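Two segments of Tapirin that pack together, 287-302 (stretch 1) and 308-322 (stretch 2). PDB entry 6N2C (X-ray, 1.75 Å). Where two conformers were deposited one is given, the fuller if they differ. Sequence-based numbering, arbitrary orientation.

Stretch 1 287-302: EIVANALFCDTLDIRN
Stretch 2, residues 308-322: VTINEFAYFNKLNIW

The two segments run parallel and pair strand by strand. Strand 287-290 lies beside 308-310 with axes 4.8 Å apart and 7° between directions; strand 297-300 lies beside 318-321 at 4.7 Å and 2°; a short central pair joins 293-294 to 313-315. Each chain turns a corner, at 291-292 and at 311-312, so the flanking strands belong to different sheets or faces. Extended backbone prevails, as in Ile 288 (phi/psi -120/128) and Leu 319 (-123/118). The corners break it: Asn 291 adopts -97/-80, Asn 311 -88/-30 and Glu 312 -124/-64. Asp 296 (-72/-56) and Asn 317 (-84/-37) introduce a second break.

The register is read from the CA pairs. Ile 288 pairs with Val 308 (CA to CA 4.7 Å) and Ala 290 with Ile 310 (CA to CA 5.3 Å); a beta bulge then shifts the pairing by one, so Ala 292 pairs with Phe 313, and the new offset holds through Thr 297 with Lys 318 and Ile 300 with Ile 321.

The backbone hydrogen bonds alternate as parallel strands require. Thr 309 N donates to Ile 288 O (3.0 Å, 171°), and Ala 290 N to Thr 309 O (3.0 Å, 179°). At the bulge, Asn 291 O accepts from both Glu 312 N (3.0 Å) and Phe 313 N (3.1 Å), which accommodates the extra residue. Leu 293 N then donates to Phe 313 O (2.9 Å), Tyr 315 N to Leu 293 O (2.8 Å) and Cys 295 N to Tyr 315 O (3.0 Å). Asp 296 O is likewise shared, by Asn 317 N (2.7 Å) and Lys 318 N (2.9 Å). The last ladder runs from Leu 298 N to Lys 318 O (2.8 Å) through to Trp 322 N and Ile 300 O (2.8 Å).

Polar side chains also bond across the stretches. Asn 320 (chi1 m) donates from ND2 to OD1 of Asp 299 (m) at 2.7 Å and 170°; within stretch 2, Lys 318 NZ donates a hydrogen bond to Asn 320 OD1 (2.8 Å). Asn 317 ND2 (m) reaches Asp 296 OD1 (t) at 2.9 Å. A water accepts from Thr 309 OG1 (2.6 Å) and donates to Glu 287 OE2 and Ile 288 O (both 2.9 Å).

Aromatic contacts gather on the face shared by Ala 292 and Phe 294. The edge of Phe 313 (p) points toward the face of Phe 294 (m), centroids 5.2 Å apart and planes at 80°, and Ala 292 CB sits 3.9 Å from the Phe 313 ring centroid. Beyond the last strand pair, Arg 301 (m, t, m) lies over Trp 322 (m): Arg 301 CD is 3.5 Å and Arg 301 CZ 4.8 Å from the centroid of the Trp 322 six-membered ring, combining CH-pi and cation-pi contact, while within stretch 1 Arg 301 NH2 forms a salt bridge with Asp 299 OD2 (3.3 Å).

Aliphatic side chains fill the opposite face. Ile 300 CD1 (m, t) meets Val 308 CG2 (t) at 3.5 Å, Leu 298 CD2 (t, p) meets Leu 319 CD1 (t, p) at 3.9 Å, and Leu 293 CD1 (t, t) approaches Ile 310 CD1 (m, m) at 4.2 Å.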

# COMPACT_ATOMS: atom_id res chain seq x y z
N GLU A 287 11.64 -1.87 -1.61
CA GLU A 287 11.49 -0.43 -1.74
C GLU A 287 10.04 -0.03 -1.80
O GLU A 287 9.29 -0.63 -2.54
CB GLU A 287 12.15 0.00 -3.05
CG GLU A 287 12.08 1.50 -3.29
CD GLU A 287 12.73 2.00 -4.60
OE1 GLU A 287 13.12 1.21 -5.49
OE2 GLU A 287 12.94 3.23 -4.70
N ILE A 288 9.70 1.03 -1.08
CA ILE A 288 8.38 1.68 -1.19
C ILE A 288 8.69 3.10 -1.61
O ILE A 288 9.50 3.79 -0.98
CB ILE A 288 7.67 1.67 0.12
CG1 ILE A 288 7.31 0.22 0.49
CG2 ILE A 288 6.36 2.47 0.00
CD1 ILE A 288 6.48 0.12 1.69
N VAL A 289 8.06 3.58 -2.67
CA VAL A 289 8.11 5.03 -2.96
C VAL A 289 6.67 5.57 -2.81
O VAL A 289 5.80 5.10 -3.53
CB VAL A 289 8.51 5.26 -4.43
CG1 VAL A 289 8.60 6.78 -4.73
CG2 VAL A 289 9.84 4.60 -4.77
N ALA A 290 6.39 6.40 -1.83
CA ALA A 290 5.06 6.87 -1.58
C ALA A 290 4.98 8.38 -1.55
O ALA A 290 5.94 9.11 -1.33
CB ALA A 290 4.59 6.34 -0.24
N ASN A 291 3.77 8.88 -1.76
CA ASN A 291 3.45 10.29 -1.53
C ASN A 291 2.82 10.40 -0.17
O ASN A 291 3.53 10.71 0.78
CB ASN A 291 2.60 10.83 -2.69
CG ASN A 291 3.36 10.96 -4.03
OD1 ASN A 291 4.63 10.98 -4.13
ND2 ASN A 291 2.57 11.04 -5.12
N ALA A 292 1.51 10.11 0.02
CA ALA A 292 0.93 10.03 1.33
C ALA A 292 0.81 8.56 1.72
O ALA A 292 0.34 7.74 0.92
CB ALA A 292 -0.46 10.71 1.34
N LEU A 293 1.15 8.26 2.98
CA LEU A 293 1.10 6.91 3.50
C LEU A 293 0.45 6.97 4.87
O LEU A 293 0.86 7.72 5.76
CB LEU A 293 2.56 6.37 3.55
CG LEU A 293 2.75 4.94 4.05
CD1 LEU A 293 4.12 4.44 3.61
CD2 LEU A 293 2.61 4.76 5.52
N PHE A 294 -0.59 6.15 5.06
CA PHE A 294 -1.19 5.97 6.33
C PHE A 294 -1.10 4.47 6.70
O PHE A 294 -1.40 3.63 5.86
CB PHE A 294 -2.71 6.29 6.32
CG PHE A 294 -3.09 7.73 6.05
CD1 PHE A 294 -2.90 8.25 4.78
CD2 PHE A 294 -3.79 8.49 7.01
CE1 PHE A 294 -3.37 9.55 4.48
CE2 PHE A 294 -4.23 9.74 6.69
CZ PHE A 294 -4.01 10.27 5.45
N CYS A 295 -0.76 4.12 7.95
CA CYS A 295 -0.80 2.72 8.33
C CYS A 295 -0.88 2.61 9.82
O CYS A 295 -0.69 3.61 10.51
CB CYS A 295 0.36 1.87 7.72
SG CYS A 295 1.97 2.42 8.43
N ASP A 296 -1.17 1.44 10.36
CA ASP A 296 -1.05 1.29 11.80
C ASP A 296 0.44 1.27 12.19
O ASP A 296 0.88 2.03 13.07
CB ASP A 296 -1.71 0.06 12.31
CG ASP A 296 -1.49 -0.20 13.78
OD1 ASP A 296 -1.92 0.58 14.64
OD2 ASP A 296 -0.82 -1.21 14.06
N THR A 297 1.16 0.36 11.60
CA THR A 297 2.53 0.11 11.94
C THR A 297 3.30 0.04 10.64
O THR A 297 2.92 -0.65 9.70
CB THR A 297 2.70 -1.19 12.69
OG1 THR A 297 2.10 -1.13 13.98
CG2 THR A 297 4.18 -1.58 12.86
N LEU A 298 4.41 0.75 10.55
CA LEU A 298 5.38 0.60 9.45
C LEU A 298 6.71 -0.02 9.98
O LEU A 298 7.33 0.60 10.82
CB LEU A 298 5.67 1.94 8.78
CG LEU A 298 6.73 1.96 7.65
CD1 LEU A 298 6.46 0.93 6.60
CD2 LEU A 298 6.81 3.36 7.04
N ASP A 299 6.99 -1.25 9.54
CA ASP A 299 8.17 -2.06 10.00
C ASP A 299 9.24 -2.07 8.94
O ASP A 299 9.05 -2.61 7.84
CB ASP A 299 7.71 -3.49 10.38
CG ASP A 299 7.15 -3.59 11.78
OD1 ASP A 299 7.43 -2.76 12.64
OD2 ASP A 299 6.43 -4.57 12.06
N ILE A 300 10.35 -1.40 9.23
CA ILE A 300 11.52 -1.47 8.43
C ILE A 300 12.60 -2.16 9.29
O ILE A 300 13.50 -1.49 9.83
CB ILE A 300 12.00 -0.13 7.91
CG1 ILE A 300 10.85 0.64 7.27
CG2 ILE A 300 13.14 -0.26 6.91
CD1 ILE A 300 11.23 2.05 6.97
N ARG A 301 12.44 -3.46 9.45
CA ARG A 301 13.26 -4.18 10.45
C ARG A 301 14.03 -5.37 9.87
O ARG A 301 15.15 -5.60 10.28
CB ARG A 301 12.38 -4.76 11.51
CG ARG A 301 11.64 -3.71 12.29
CD ARG A 301 11.06 -4.25 13.60
NE ARG A 301 9.95 -5.11 13.41
CZ ARG A 301 9.25 -5.67 14.38
NH1 ARG A 301 9.54 -5.48 15.66
NH2 ARG A 301 8.23 -6.45 14.09
N ASN A 302 13.43 -6.09 8.98
CA ASN A 302 14.02 -7.28 8.38
C ASN A 302 15.02 -6.98 7.31
O ASN A 302 14.91 -6.07 6.45
CB ASN A 302 12.97 -8.17 7.73
CG ASN A 302 12.06 -8.77 8.71
OD1 ASN A 302 12.50 -9.15 9.80
ND2 ASN A 302 10.73 -8.85 8.37
N VAL A 308 12.41 3.13 2.14
CA VAL A 308 11.06 3.71 2.16
C VAL A 308 11.25 5.25 1.96
O VAL A 308 11.82 5.92 2.81
CB VAL A 308 10.29 3.45 3.44
CG1 VAL A 308 8.95 4.19 3.35
CG2 VAL A 308 10.07 1.95 3.62
N THR A 309 10.83 5.76 0.78
CA THR A 309 10.95 7.14 0.45
C THR A 309 9.57 7.83 0.57
O THR A 309 8.59 7.32 -0.03
CB THR A 309 11.47 7.28 -0.99
OG1 THR A 309 12.79 6.70 -1.08
CG2 THR A 309 11.57 8.69 -1.36
N ILE A 310 9.48 8.91 1.34
CA ILE A 310 8.22 9.63 1.59
C ILE A 310 8.28 10.99 0.93
O ILE A 310 9.16 11.82 1.27
CB ILE A 310 7.97 9.82 3.11
CG1 ILE A 310 7.96 8.50 3.87
CG2 ILE A 310 6.67 10.63 3.41
CD1 ILE A 310 6.95 7.48 3.44
N ASN A 311 7.37 11.24 -0.04
CA ASN A 311 7.26 12.50 -0.76
C ASN A 311 6.33 13.56 -0.10
O ASN A 311 6.61 14.77 -0.22
CB ASN A 311 6.91 12.21 -2.23
CG ASN A 311 8.09 11.62 -2.97
OD1 ASN A 311 9.05 12.33 -3.23
ND2 ASN A 311 7.97 10.40 -3.43
N GLU A 312 5.31 13.13 0.63
CA GLU A 312 4.44 14.05 1.33
C GLU A 312 4.35 13.78 2.81
O GLU A 312 4.77 14.65 3.60
CB GLU A 312 3.04 14.06 0.70
CG GLU A 312 3.03 14.54 -0.72
CD GLU A 312 3.17 16.05 -0.92
OE1 GLU A 312 3.51 16.40 -2.07
OE2 GLU A 312 2.92 16.86 0.01
N PHE A 313 3.81 12.63 3.21
CA PHE A 313 3.86 12.30 4.62
C PHE A 313 3.63 10.82 4.86
O PHE A 313 3.10 10.10 3.98
CB PHE A 313 2.87 13.14 5.46
CG PHE A 313 1.44 12.88 5.10
CD1 PHE A 313 0.80 11.76 5.61
CD2 PHE A 313 0.75 13.73 4.23
CE1 PHE A 313 -0.56 11.48 5.25
CE2 PHE A 313 -0.59 13.42 3.86
CZ PHE A 313 -1.24 12.31 4.41
N ALA A 314 4.02 10.40 6.08
CA ALA A 314 3.60 9.12 6.61
C ALA A 314 3.00 9.35 7.94
O ALA A 314 3.58 10.07 8.81
CB ALA A 314 4.80 8.16 6.67
N TYR A 315 1.86 8.70 8.20
CA TYR A 315 1.08 8.86 9.38
C TYR A 315 0.87 7.47 9.88
O TYR A 315 0.39 6.60 9.15
CB TYR A 315 -0.23 9.61 9.04
CG TYR A 315 -1.30 9.83 10.05
CD1 TYR A 315 -1.20 9.40 11.41
CD2 TYR A 315 -2.50 10.53 9.70
CE1 TYR A 315 -2.28 9.60 12.29
CE2 TYR A 315 -3.51 10.71 10.60
CZ TYR A 315 -3.42 10.24 11.87
OH TYR A 315 -4.43 10.47 12.75
N PHE A 316 1.19 7.20 11.16
CA PHE A 316 1.29 5.83 11.69
C PHE A 316 1.09 5.82 13.20
O PHE A 316 1.25 6.87 13.85
CB PHE A 316 2.71 5.19 11.40
CG PHE A 316 3.83 6.10 11.85
CD1 PHE A 316 4.22 6.14 13.17
CD2 PHE A 316 4.30 7.06 10.96
CE1 PHE A 316 5.19 7.06 13.59
CE2 PHE A 316 5.25 7.98 11.38
CZ PHE A 316 5.68 7.97 12.67
N ASN A 317 0.70 4.68 13.74
CA ASN A 317 0.72 4.51 15.16
C ASN A 317 2.14 4.09 15.66
O ASN A 317 2.51 4.41 16.82
CB ASN A 317 -0.37 3.53 15.63
CG ASN A 317 -1.74 4.12 15.47
OD1 ASN A 317 -1.92 5.34 15.73
ND2 ASN A 317 -2.68 3.34 14.94
N LYS A 318 2.81 3.27 14.87
CA LYS A 318 4.18 2.77 15.21
C LYS A 318 5.05 2.74 13.95
O LYS A 318 4.60 2.29 12.87
CB LYS A 318 4.20 1.41 15.89
CG LYS A 318 5.58 1.01 16.39
CD LYS A 318 6.07 1.89 17.54
CE LYS A 318 7.56 1.80 17.81
NZ LYS A 318 7.85 0.45 18.46
N LEU A 319 6.26 3.29 14.04
CA LEU A 319 7.25 3.23 13.00
C LEU A 319 8.51 2.58 13.69
O LEU A 319 9.03 3.14 14.64
CB LEU A 319 7.59 4.65 12.54
CG LEU A 319 8.79 4.80 11.60
CD1 LEU A 319 8.73 3.90 10.37
CD2 LEU A 319 8.98 6.22 11.24
N ASN A 320 8.92 1.43 13.21
CA ASN A 320 10.14 0.72 13.65
C ASN A 320 11.14 0.79 12.55
O ASN A 320 10.90 0.25 11.45
CB ASN A 320 9.81 -0.74 13.97
CG ASN A 320 8.98 -0.87 15.17
OD1 ASN A 320 9.33 -0.28 16.21
ND2 ASN A 320 7.82 -1.59 15.08
N ILE A 321 12.24 1.48 12.75
CA ILE A 321 13.34 1.49 11.79
C ILE A 321 14.57 0.79 12.48
O ILE A 321 15.20 1.40 13.33
CB ILE A 321 13.73 2.87 11.30
CG1 ILE A 321 12.50 3.69 10.88
CG2 ILE A 321 14.76 2.76 10.19
CD1 ILE A 321 12.81 5.14 10.60
N TRP A 322 14.82 -0.48 12.13
CA TRP A 322 15.90 -1.28 12.75
C TRP A 322 16.96 -1.69 11.73
O TRP A 322 17.92 -2.38 12.07
CB TRP A 322 15.33 -2.49 13.50
CG TRP A 322 14.31 -2.23 14.56
CD1 TRP A 322 13.62 -1.08 14.83
CD2 TRP A 322 13.80 -3.19 15.45
NE1 TRP A 322 12.77 -1.27 15.86
CE2 TRP A 322 12.88 -2.58 16.25
CE3 TRP A 322 14.11 -4.53 15.68
CZ2 TRP A 322 12.17 -3.27 17.25
CZ3 TRP A 322 13.42 -5.21 16.63
CH2 TRP A 322 12.47 -4.58 17.42
O HOH W 1 12.07 4.45 -2.21